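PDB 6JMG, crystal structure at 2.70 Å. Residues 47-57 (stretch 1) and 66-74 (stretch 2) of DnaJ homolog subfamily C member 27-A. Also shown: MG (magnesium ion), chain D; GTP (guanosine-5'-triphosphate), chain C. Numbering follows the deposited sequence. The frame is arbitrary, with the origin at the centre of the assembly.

Stretch 1 (47-57) ATIGIDYGVTK
Stretch 2 (66-74) KVNIFDMAG

Strands 51-57 and 66-72 run antiparallel, their N-to-C directions 162° apart and their axes 4.6 Å apart at closest approach. The register pairs Ile51 with Met72 and continues residue by residue to Lys57 with Lys66. Extended phi/psi values, such as -118/126 at Asp52 and -106/127 at Ile69, leave alternate residues to form reciprocal hydrogen bonds. Asp52 N to Asp71 O and Asp71 N to Asp52 O are both 2.8 Å; Gly54 N to Ile69 O is 3.0 Å and Ile69 N to Gly54 O 2.8 Å; Thr56 N to Val67 O is 3.0 Å and Val67 N to Thr56 O 2.9 Å. Gly50, at phi/psi 74/-75, extends the ladder: its O accepts from Ala73 N at 2.9 Å.

The face carrying Ile51, Tyr53, Val55, Asn68, Phe70 and Met72 holds the aromatic pair. Tyr53 (chi1 171°, t; chi2 72°) and Phe70 (chi1 -63°, m; chi2 70°) are partners in a non-hydrogen-bonded pair with CA atoms 4.7 Å apart. Their ring centroids lie 4.9 Å apart and their planes meet at 54°, an oblique arrangement in which Tyr53 CD1 sits over one face of the Phe70 ring, 3.6 Å from Phe70 CZ. The same tyrosine conformation carries its hydroxyl diagonally to Asn68, where Tyr53 OH donates to Asn68 OD1 at 2.6 Å, near the plane of the tyrosine ring. Asn68 (chi1 m, chi2 -80°) brings its end nearer the opposing strand; its OD1 also accepts a weak bond from Lys66 NZ at 3.3 Å. Ile51, t with chi2 at 94° between wells, places CD1 3.6 Å from Met72 CG and 3.7 Å from Phe70 CB, so one methyl packs on two neighbours. Met72 is m, t, m.

On the face bearing Asp52, Thr56, Val67, Ile69 and Asp71, Thr56 (t) sets CG2 3.6 Å from Val67 CB and 3.7 Å from Ile69 CD1; Val67 is t and Ile69 m, t. Asp52, with chi1 off-well at -100°, leads its carboxylate away, whereas Asp71 is t and its OD1 accepts from water 1 at 2.5 Å.

That water coordinates magnesium at 2.1 Å. Thr48 (m) supplies OG1 to MG, also at 2.1 Å, while Thr48 N donates to GTP O1G at 3.0 Å. Thr48 O lies 3.1 Å from Ala73 CB, and beyond that alanine Gly74 N donates to GTP O2G at 2.9 Å, so both stretches meet the gamma phosphate.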

# COMPACT_ATOMS: atom_id res chain seq x y z
N ALA A 47 9.46 -0.94 25.17
CA ALA A 47 9.66 -1.39 23.80
C ALA A 47 8.92 -2.69 23.55
O ALA A 47 8.98 -3.62 24.37
CB ALA A 47 11.13 -1.56 23.49
N THR A 48 8.17 -2.74 22.46
CA THR A 48 7.54 -3.99 22.07
C THR A 48 8.62 -5.01 21.76
O THR A 48 9.62 -4.70 21.11
CB THR A 48 6.65 -3.79 20.85
OG1 THR A 48 5.69 -2.76 21.14
CG2 THR A 48 5.95 -5.14 20.45
N ILE A 49 8.43 -6.22 22.26
CA ILE A 49 9.42 -7.27 22.09
C ILE A 49 8.94 -8.14 20.94
O ILE A 49 8.08 -9.02 21.10
CB ILE A 49 9.65 -8.06 23.38
CG1 ILE A 49 10.20 -7.10 24.44
CG2 ILE A 49 10.59 -9.20 23.10
CD1 ILE A 49 10.47 -7.76 25.80
N GLY A 50 9.48 -7.87 19.77
CA GLY A 50 9.07 -8.59 18.59
C GLY A 50 7.71 -8.14 18.14
O GLY A 50 7.59 -7.37 17.18
N ILE A 51 6.67 -8.56 18.85
CA ILE A 51 5.32 -8.39 18.33
C ILE A 51 4.33 -8.58 19.48
O ILE A 51 4.49 -9.47 20.33
CB ILE A 51 5.09 -9.37 17.15
CG1 ILE A 51 3.73 -9.16 16.50
CG2 ILE A 51 5.29 -10.79 17.59
CD1 ILE A 51 3.81 -8.22 15.32
N ASP A 52 3.32 -7.71 19.54
CA ASP A 52 2.24 -7.81 20.51
C ASP A 52 0.94 -8.01 19.77
O ASP A 52 0.62 -7.26 18.85
CB ASP A 52 2.14 -6.58 21.40
CG ASP A 52 2.77 -6.78 22.74
OD1 ASP A 52 3.64 -7.67 22.86
OD2 ASP A 52 2.41 -6.04 23.67
N TYR A 53 0.22 -9.06 20.14
CA TYR A 53 -1.01 -9.44 19.49
C TYR A 53 -2.18 -9.15 20.41
O TYR A 53 -2.13 -9.45 21.60
CB TYR A 53 -1.03 -10.93 19.12
CG TYR A 53 -2.37 -11.41 18.62
CD1 TYR A 53 -2.84 -11.05 17.37
CD2 TYR A 53 -3.19 -12.20 19.42
CE1 TYR A 53 -4.09 -11.49 16.91
CE2 TYR A 53 -4.43 -12.64 18.98
CZ TYR A 53 -4.87 -12.29 17.73
OH TYR A 53 -6.10 -12.71 17.30
N GLY A 54 -3.24 -8.60 19.83
CA GLY A 54 -4.44 -8.34 20.59
C GLY A 54 -5.62 -8.27 19.66
O GLY A 54 -5.48 -8.14 18.44
N VAL A 55 -6.79 -8.41 20.25
CA VAL A 55 -8.04 -8.29 19.52
C VAL A 55 -8.83 -7.15 20.14
O VAL A 55 -8.93 -7.05 21.37
CB VAL A 55 -8.82 -9.61 19.55
CG1 VAL A 55 -10.23 -9.42 18.98
CG2 VAL A 55 -8.04 -10.66 18.75
N THR A 56 -9.36 -6.29 19.29
CA THR A 56 -10.29 -5.25 19.71
C THR A 56 -11.54 -5.36 18.84
O THR A 56 -11.55 -6.03 17.81
CB THR A 56 -9.64 -3.86 19.59
OG1 THR A 56 -10.55 -2.87 20.09
CG2 THR A 56 -9.29 -3.56 18.15
N LYS A 57 -12.60 -4.70 19.29
CA LYS A 57 -13.86 -4.68 18.56
C LYS A 57 -14.25 -3.22 18.30
O LYS A 57 -14.11 -2.36 19.18
CB LYS A 57 -14.94 -5.43 19.37
CG LYS A 57 -16.35 -5.38 18.83
CD LYS A 57 -17.26 -4.64 19.83
CE LYS A 57 -18.57 -4.15 19.19
NZ LYS A 57 -19.02 -2.80 19.68
N LYS A 66 -14.25 -7.18 13.99
CA LYS A 66 -13.31 -7.78 14.93
C LYS A 66 -11.91 -7.59 14.36
O LYS A 66 -11.61 -8.06 13.26
CB LYS A 66 -13.64 -9.26 15.15
CG LYS A 66 -12.67 -10.00 16.09
CD LYS A 66 -12.85 -11.53 16.03
CE LYS A 66 -11.71 -12.30 16.75
NZ LYS A 66 -10.61 -12.80 15.84
N VAL A 67 -11.06 -6.88 15.10
CA VAL A 67 -9.78 -6.40 14.59
C VAL A 67 -8.66 -7.16 15.28
O VAL A 67 -8.49 -7.07 16.49
CB VAL A 67 -9.61 -4.89 14.82
CG1 VAL A 67 -8.36 -4.42 14.16
CG2 VAL A 67 -10.82 -4.13 14.31
N ASN A 68 -7.91 -7.91 14.49
CA ASN A 68 -6.69 -8.55 14.97
C ASN A 68 -5.52 -7.60 14.77
O ASN A 68 -5.16 -7.28 13.64
CB ASN A 68 -6.44 -9.86 14.22
CG ASN A 68 -7.52 -10.89 14.46
OD1 ASN A 68 -7.52 -11.58 15.48
ND2 ASN A 68 -8.44 -10.99 13.52
N ILE A 69 -4.92 -7.17 15.87
CA ILE A 69 -3.84 -6.21 15.83
C ILE A 69 -2.53 -6.93 16.12
O ILE A 69 -2.43 -7.66 17.12
CB ILE A 69 -4.08 -5.05 16.82
CG1 ILE A 69 -5.37 -4.31 16.47
CG2 ILE A 69 -2.94 -4.05 16.77
CD1 ILE A 69 -5.69 -3.08 17.36
N PHE A 70 -1.56 -6.76 15.23
CA PHE A 70 -0.19 -7.24 15.40
C PHE A 70 0.66 -5.99 15.49
O PHE A 70 1.14 -5.47 14.48
CB PHE A 70 0.26 -8.15 14.24
CG PHE A 70 -0.55 -9.41 14.12
CD1 PHE A 70 -1.88 -9.36 13.70
CD2 PHE A 70 -0.00 -10.64 14.44
CE1 PHE A 70 -2.65 -10.52 13.60
CE2 PHE A 70 -0.74 -11.79 14.33
CZ PHE A 70 -2.07 -11.73 13.92
N ASP A 71 0.86 -5.52 16.71
CA ASP A 71 1.66 -4.34 16.98
C ASP A 71 3.11 -4.76 16.89
O ASP A 71 3.56 -5.57 17.71
CB ASP A 71 1.29 -3.77 18.34
CG ASP A 71 2.19 -2.64 18.79
OD1 ASP A 71 2.85 -2.01 17.95
OD2 ASP A 71 2.24 -2.39 20.01
N MET A 72 3.85 -4.26 15.88
CA MET A 72 5.19 -4.76 15.62
C MET A 72 6.23 -3.92 16.34
O MET A 72 6.06 -2.72 16.55
CB MET A 72 5.53 -4.78 14.12
CG MET A 72 4.52 -5.47 13.17
SD MET A 72 5.13 -5.82 11.47
CE MET A 72 5.75 -4.29 10.96
N ALA A 73 7.35 -4.56 16.66
CA ALA A 73 8.49 -3.89 17.27
C ALA A 73 9.31 -3.23 16.18
O ALA A 73 9.54 -3.81 15.12
CB ALA A 73 9.33 -4.90 18.04
N GLY A 74 9.74 -1.99 16.43
CA GLY A 74 10.38 -1.22 15.37
C GLY A 74 11.88 -1.38 15.27
O GLY A 74 12.49 -1.04 14.25
MG MG D . 5.68 -0.69 20.56
PG GTP C . 8.69 0.13 19.84
O1G GTP C . 7.59 -0.83 20.26
O2G GTP C . 8.97 0.04 18.36
O3G GTP C . 9.95 -0.20 20.61
O3B GTP C . 8.28 1.68 20.06
PB GTP C . 6.80 2.25 19.82
O1B GTP C . 6.63 2.74 18.40
O2B GTP C . 5.69 1.29 20.14
O3A GTP C . 6.78 3.56 20.76
PA GTP C . 5.86 3.66 22.07
O1A GTP C . 4.38 3.61 21.75
O2A GTP C . 6.20 2.60 23.07
O5' GTP C . 6.34 5.09 22.59
C5' GTP C . 7.71 5.34 22.78
C4' GTP C . 7.83 6.46 23.81
O4' GTP C . 7.31 7.63 23.23
C3' GTP C . 7.04 6.25 25.07
O3' GTP C . 7.82 6.83 26.06
C2' GTP C . 5.79 7.08 24.94
O2' GTP C . 5.35 7.68 26.14
C1' GTP C . 6.27 8.18 24.04
N9 GTP C . 5.20 8.67 23.17
C8 GTP C . 4.41 7.93 22.32
N7 GTP C . 3.58 8.78 21.67
C5 GTP C . 3.83 10.04 22.09
C6 GTP C . 3.28 11.27 21.75
O6 GTP C . 2.37 11.35 20.92
N1 GTP C . 3.77 12.42 22.33
C2 GTP C . 4.79 12.36 23.25
N2 GTP C . 5.23 13.48 23.80
N3 GTP C . 5.34 11.13 23.59
C4 GTP C . 4.86 9.99 23.02
O HOH W 1 5.14 -1.29 18.60
O HOH W 2 6.06 -0.10 22.59